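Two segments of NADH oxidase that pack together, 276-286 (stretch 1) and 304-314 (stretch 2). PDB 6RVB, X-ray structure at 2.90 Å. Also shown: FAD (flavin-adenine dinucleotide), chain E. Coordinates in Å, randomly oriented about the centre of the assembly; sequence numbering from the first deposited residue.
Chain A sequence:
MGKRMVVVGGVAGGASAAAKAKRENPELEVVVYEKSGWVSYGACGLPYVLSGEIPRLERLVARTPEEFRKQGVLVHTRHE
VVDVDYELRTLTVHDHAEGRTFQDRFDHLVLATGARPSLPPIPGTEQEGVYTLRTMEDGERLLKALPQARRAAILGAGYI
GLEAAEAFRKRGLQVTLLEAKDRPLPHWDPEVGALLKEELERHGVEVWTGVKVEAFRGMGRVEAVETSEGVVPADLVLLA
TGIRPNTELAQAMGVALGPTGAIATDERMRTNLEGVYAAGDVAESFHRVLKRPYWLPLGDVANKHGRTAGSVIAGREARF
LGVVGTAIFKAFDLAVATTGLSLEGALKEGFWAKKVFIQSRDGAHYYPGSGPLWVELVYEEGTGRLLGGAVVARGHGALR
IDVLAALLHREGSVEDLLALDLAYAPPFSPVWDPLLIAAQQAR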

# COMPACT_ATOMS: atom_id res chain seq x y z
N VAL A 276 -5.87 35.01 -14.37
CA VAL A 276 -6.95 34.28 -13.76
C VAL A 276 -6.69 32.80 -13.74
O VAL A 276 -6.54 32.19 -14.80
CB VAL A 276 -8.28 34.62 -14.45
CG1 VAL A 276 -9.39 33.84 -13.88
CG2 VAL A 276 -8.60 36.02 -14.15
N TYR A 277 -6.64 32.26 -12.53
CA TYR A 277 -6.36 30.87 -12.27
C TYR A 277 -7.61 30.11 -11.76
O TYR A 277 -8.47 30.71 -11.15
CB TYR A 277 -5.29 30.81 -11.21
CG TYR A 277 -3.99 31.38 -11.69
CD1 TYR A 277 -3.08 30.57 -12.33
CD2 TYR A 277 -3.68 32.71 -11.52
CE1 TYR A 277 -1.94 31.06 -12.79
CE2 TYR A 277 -2.54 33.21 -11.98
CZ TYR A 277 -1.68 32.39 -12.64
OH TYR A 277 -0.52 32.90 -13.14
N ALA A 278 -7.70 28.80 -11.97
CA ALA A 278 -8.70 28.05 -11.25
C ALA A 278 -8.13 26.85 -10.55
O ALA A 278 -7.32 26.19 -11.16
CB ALA A 278 -9.83 27.64 -12.19
N ALA A 279 -8.62 26.56 -9.32
CA ALA A 279 -8.19 25.41 -8.48
C ALA A 279 -9.31 24.65 -7.74
O ALA A 279 -10.26 25.26 -7.21
CB ALA A 279 -7.15 25.90 -7.50
N GLY A 280 -9.24 23.32 -7.68
CA GLY A 280 -10.18 22.56 -6.86
C GLY A 280 -11.40 21.98 -7.57
O GLY A 280 -11.31 21.55 -8.74
N ASP A 281 -12.54 21.94 -6.92
CA ASP A 281 -13.60 21.16 -7.52
C ASP A 281 -14.28 21.85 -8.68
O ASP A 281 -15.12 21.28 -9.29
CB ASP A 281 -14.66 20.72 -6.52
CG ASP A 281 -14.17 19.68 -5.54
OD1 ASP A 281 -13.03 19.15 -5.73
OD2 ASP A 281 -14.94 19.42 -4.57
N VAL A 282 -13.93 23.09 -8.97
CA VAL A 282 -14.52 23.83 -10.05
C VAL A 282 -13.65 23.64 -11.29
O VAL A 282 -13.99 24.14 -12.35
CB VAL A 282 -14.47 25.30 -9.67
CG1 VAL A 282 -13.09 25.75 -9.52
CG2 VAL A 282 -15.06 26.14 -10.68
N ALA A 283 -12.54 22.92 -11.19
CA ALA A 283 -11.58 22.87 -12.31
C ALA A 283 -11.31 21.50 -12.93
O ALA A 283 -11.22 20.52 -12.23
CB ALA A 283 -10.35 23.43 -11.88
N GLU A 284 -11.19 21.45 -14.24
CA GLU A 284 -10.89 20.21 -14.95
C GLU A 284 -9.44 19.85 -14.69
O GLU A 284 -8.63 20.68 -14.36
CB GLU A 284 -11.00 20.38 -16.45
CG GLU A 284 -12.31 20.75 -17.01
CD GLU A 284 -12.31 20.83 -18.54
OE1 GLU A 284 -13.36 20.44 -19.13
OE2 GLU A 284 -11.26 21.30 -19.14
N SER A 285 -9.10 18.58 -14.86
CA SER A 285 -7.72 18.10 -14.77
C SER A 285 -7.46 17.18 -15.96
O SER A 285 -8.40 16.60 -16.54
CB SER A 285 -7.44 17.36 -13.46
OG SER A 285 -7.85 18.06 -12.28
N PHE A 286 -6.19 17.04 -16.33
CA PHE A 286 -5.87 16.17 -17.47
C PHE A 286 -5.80 14.74 -17.11
O PHE A 286 -5.04 14.38 -16.26
CB PHE A 286 -4.56 16.56 -18.05
CG PHE A 286 -4.12 15.74 -19.22
CD1 PHE A 286 -4.68 15.92 -20.48
CD2 PHE A 286 -3.05 14.89 -19.11
CE1 PHE A 286 -4.22 15.20 -21.57
CE2 PHE A 286 -2.59 14.22 -20.22
CZ PHE A 286 -3.20 14.38 -21.44
N LYS A 304 -3.48 19.86 -4.83
CA LYS A 304 -2.48 19.94 -5.87
C LYS A 304 -2.76 21.11 -6.82
O LYS A 304 -1.82 21.80 -7.24
CB LYS A 304 -2.37 18.61 -6.63
CG LYS A 304 -1.81 17.52 -5.78
CD LYS A 304 -1.96 16.19 -6.46
CE LYS A 304 -1.30 15.03 -5.70
NZ LYS A 304 -1.85 13.78 -6.19
N HIS A 305 -4.03 21.35 -7.16
CA HIS A 305 -4.31 22.45 -8.02
C HIS A 305 -3.85 23.68 -7.28
O HIS A 305 -3.07 24.48 -7.83
CB HIS A 305 -5.76 22.59 -8.25
CG HIS A 305 -6.32 21.62 -9.18
ND1 HIS A 305 -7.65 21.58 -9.48
CD2 HIS A 305 -5.75 20.64 -9.89
CE1 HIS A 305 -7.88 20.61 -10.33
NE2 HIS A 305 -6.73 20.01 -10.60
N GLY A 306 -4.33 23.84 -6.04
CA GLY A 306 -4.10 25.06 -5.30
C GLY A 306 -2.62 25.31 -5.06
O GLY A 306 -2.12 26.43 -5.30
N ARG A 307 -1.89 24.29 -4.58
CA ARG A 307 -0.46 24.48 -4.41
C ARG A 307 0.23 24.97 -5.68
O ARG A 307 1.10 25.81 -5.62
CB ARG A 307 0.17 23.21 -3.96
CG ARG A 307 1.57 23.38 -3.58
CD ARG A 307 2.04 22.17 -2.85
NE ARG A 307 3.48 21.89 -3.08
CZ ARG A 307 4.40 22.08 -2.13
NH1 ARG A 307 3.99 22.55 -0.96
NH2 ARG A 307 5.68 21.80 -2.34
N THR A 308 -0.17 24.43 -6.83
CA THR A 308 0.40 24.86 -8.11
C THR A 308 0.11 26.31 -8.47
O THR A 308 1.02 27.04 -8.82
CB THR A 308 -0.00 23.90 -9.23
OG1 THR A 308 0.53 22.62 -8.91
CG2 THR A 308 0.51 24.38 -10.62
N ALA A 309 -1.16 26.71 -8.38
CA ALA A 309 -1.53 28.10 -8.69
C ALA A 309 -0.73 29.03 -7.80
O ALA A 309 -0.08 29.95 -8.27
CB ALA A 309 -2.93 28.33 -8.50
N GLY A 310 -0.77 28.78 -6.51
CA GLY A 310 0.02 29.57 -5.60
C GLY A 310 1.50 29.69 -5.92
O GLY A 310 1.97 30.80 -6.04
N SER A 311 2.23 28.57 -6.01
CA SER A 311 3.57 28.58 -6.51
C SER A 311 3.67 29.42 -7.79
O SER A 311 4.54 30.25 -7.89
CB SER A 311 3.99 27.19 -6.82
OG SER A 311 4.57 26.63 -5.69
N VAL A 312 2.82 29.20 -8.80
CA VAL A 312 3.08 29.83 -10.05
C VAL A 312 3.01 31.30 -9.87
O VAL A 312 3.84 31.96 -10.33
CB VAL A 312 2.15 29.39 -11.13
CG1 VAL A 312 2.08 30.41 -12.27
CG2 VAL A 312 2.56 28.09 -11.64
N ILE A 313 1.99 31.77 -9.20
CA ILE A 313 1.82 33.16 -8.83
C ILE A 313 2.98 33.73 -8.08
O ILE A 313 3.39 34.79 -8.41
CB ILE A 313 0.45 33.39 -8.02
CG1 ILE A 313 -0.77 33.27 -8.97
CG2 ILE A 313 0.38 34.76 -7.41
CD1 ILE A 313 -2.04 33.11 -8.28
N ALA A 314 3.50 33.05 -7.08
CA ALA A 314 4.62 33.59 -6.34
C ALA A 314 5.91 33.66 -7.18
O ALA A 314 6.96 34.06 -6.70
CB ALA A 314 4.86 32.76 -5.07
PA FAD E . -15.17 23.27 -1.94
O1A FAD E . -16.56 22.81 -2.65
O2A FAD E . -14.50 22.43 -0.84
O5B FAD E . -15.31 24.82 -1.33
C5B FAD E . -15.84 25.94 -2.11
C4B FAD E . -16.25 27.11 -1.22
O4B FAD E . -16.15 28.28 -2.01
C3B FAD E . -17.66 26.93 -0.66
O3B FAD E . -17.69 26.86 0.81
C2B FAD E . -18.29 28.17 -1.13
O2B FAD E . -18.93 28.59 0.07
C1B FAD E . -17.15 29.11 -1.62
N9A FAD E . -17.66 29.93 -2.78
C8A FAD E . -18.39 29.47 -3.85
N7A FAD E . -18.85 30.47 -4.64
C5A FAD E . -18.40 31.63 -4.09
C6A FAD E . -18.53 33.06 -4.46
N6A FAD E . -19.21 33.36 -5.61
N1A FAD E . -17.95 33.97 -3.63
C2A FAD E . -17.24 33.56 -2.50
N3A FAD E . -17.06 32.27 -2.06
C4A FAD E . -17.62 31.28 -2.84
N1 FAD E . -12.25 13.91 -1.24
C2 FAD E . -11.28 12.95 -1.15
O2 FAD E . -10.21 13.05 -1.82
N3 FAD E . -11.46 11.90 -0.32
C4 FAD E . -12.57 11.74 0.49
O4 FAD E . -12.74 10.74 1.29
C4X FAD E . -13.63 12.79 0.46
N5 FAD E . -14.74 12.66 1.28
C5X FAD E . -15.69 13.64 1.20
C6 FAD E . -16.86 13.54 2.00
C7 FAD E . -17.85 14.54 1.95
C7M FAD E . -19.06 14.38 2.83
C8 FAD E . -17.69 15.74 1.04
C8M FAD E . -18.72 16.83 0.94
C9 FAD E . -16.55 15.83 0.22
C9A FAD E . -15.52 14.84 0.24
N10 FAD E . -14.34 14.98 -0.59
C10 FAD E . -13.39 13.94 -0.49
C1' FAD E . -14.16 16.09 -1.56
C2' FAD E . -13.74 17.40 -0.98
O2' FAD E . -14.79 17.97 -0.22
C3' FAD E . -13.48 18.39 -2.09
O3' FAD E . -12.82 17.75 -3.17
C4' FAD E . -12.59 19.47 -1.44
O4' FAD E . -13.13 20.12 -0.23
C5' FAD E . -12.04 20.46 -2.48
O5' FAD E . -12.91 21.56 -2.74
P FAD E . -12.47 23.01 -3.29
O1P FAD E . -11.52 23.69 -2.33
O2P FAD E . -12.36 23.24 -4.82
O3P FAD E . -13.94 23.65 -3.01

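The two residues that cover the most surface, one from each side, account for nearly half of it: H305 on the helix, a polar anchor, and Y277 on the strand, an apolar one. The strand 276-278 runs nearly antiparallel to the helix 304-313, at 158° between their N-to-C directions, so the chain leaving Y277 heads toward the start of the helical stretch. The register follows: Y277 lies nearest A309, and one strand repeat later A279 lies nearest H305, four residues back and about one helical turn away.

H305, with chi1 near -76° (m), points toward the other stretch and uses both ring nitrogens, one on the loop at G280 and one on S285 in the next strand. H305 ND1 accepts a hydrogen bond from the backbone N of G280 at 3.0 Å, with an angle of 161° at the hydrogen. Because ND1 acts as the acceptor, it is the unprotonated nitrogen in this bond. On the far side of the ring, H305 NE2 lies 2.8 Å from OG of S285, a hydrogen bond in which either atom could be the donor. G280 and S285 both meet the ring at its edge, near its plane, where nitrogen lone pairs and N-H bonds lie. One side chain thus ties together two points five residues apart, the first residue of the type I turn from G280 to A283 and S285, two residues past its end. That turn is closed by its own bond from A283 N to G280 O, 3.1 Å long.

The closest approach of the backbones in this register comes at a small residue, A279. A279 CB sits 3.7 Å from H305 CB and 3.8 Å from G306 N, so the methyl rests against the helix backbone, and the CA atoms of A279 and H305 are just 4.9 Å apart. G280 serves a second partner: a CB here would fall 1.9 Å from FAD O2P and be jammed against the preceding carbonyl O. The next residue, D281, donates its backbone N to that same FAD O2P over a very short 2.5 Å, so consecutive amides address the histidine and then the cofactor phosphate.

Y277 works by shape instead. Its side chain, with chi1 near -66° (m), points toward the helix and extends along its C-terminal part. Y277 CB is 4.4 Å from A309 CB, where the small alanine faces the root of the tyrosine; farther out, Y277 CE2 packs 3.5 Å from I313 CG1, and Y277 CE1 lies 4.1 Å from V312 CG1. The rule to read here is a division by position: hydrogen bonds from H305 hold G280 and S285, while apolar packing by Y277 fills the end at strand 276-278.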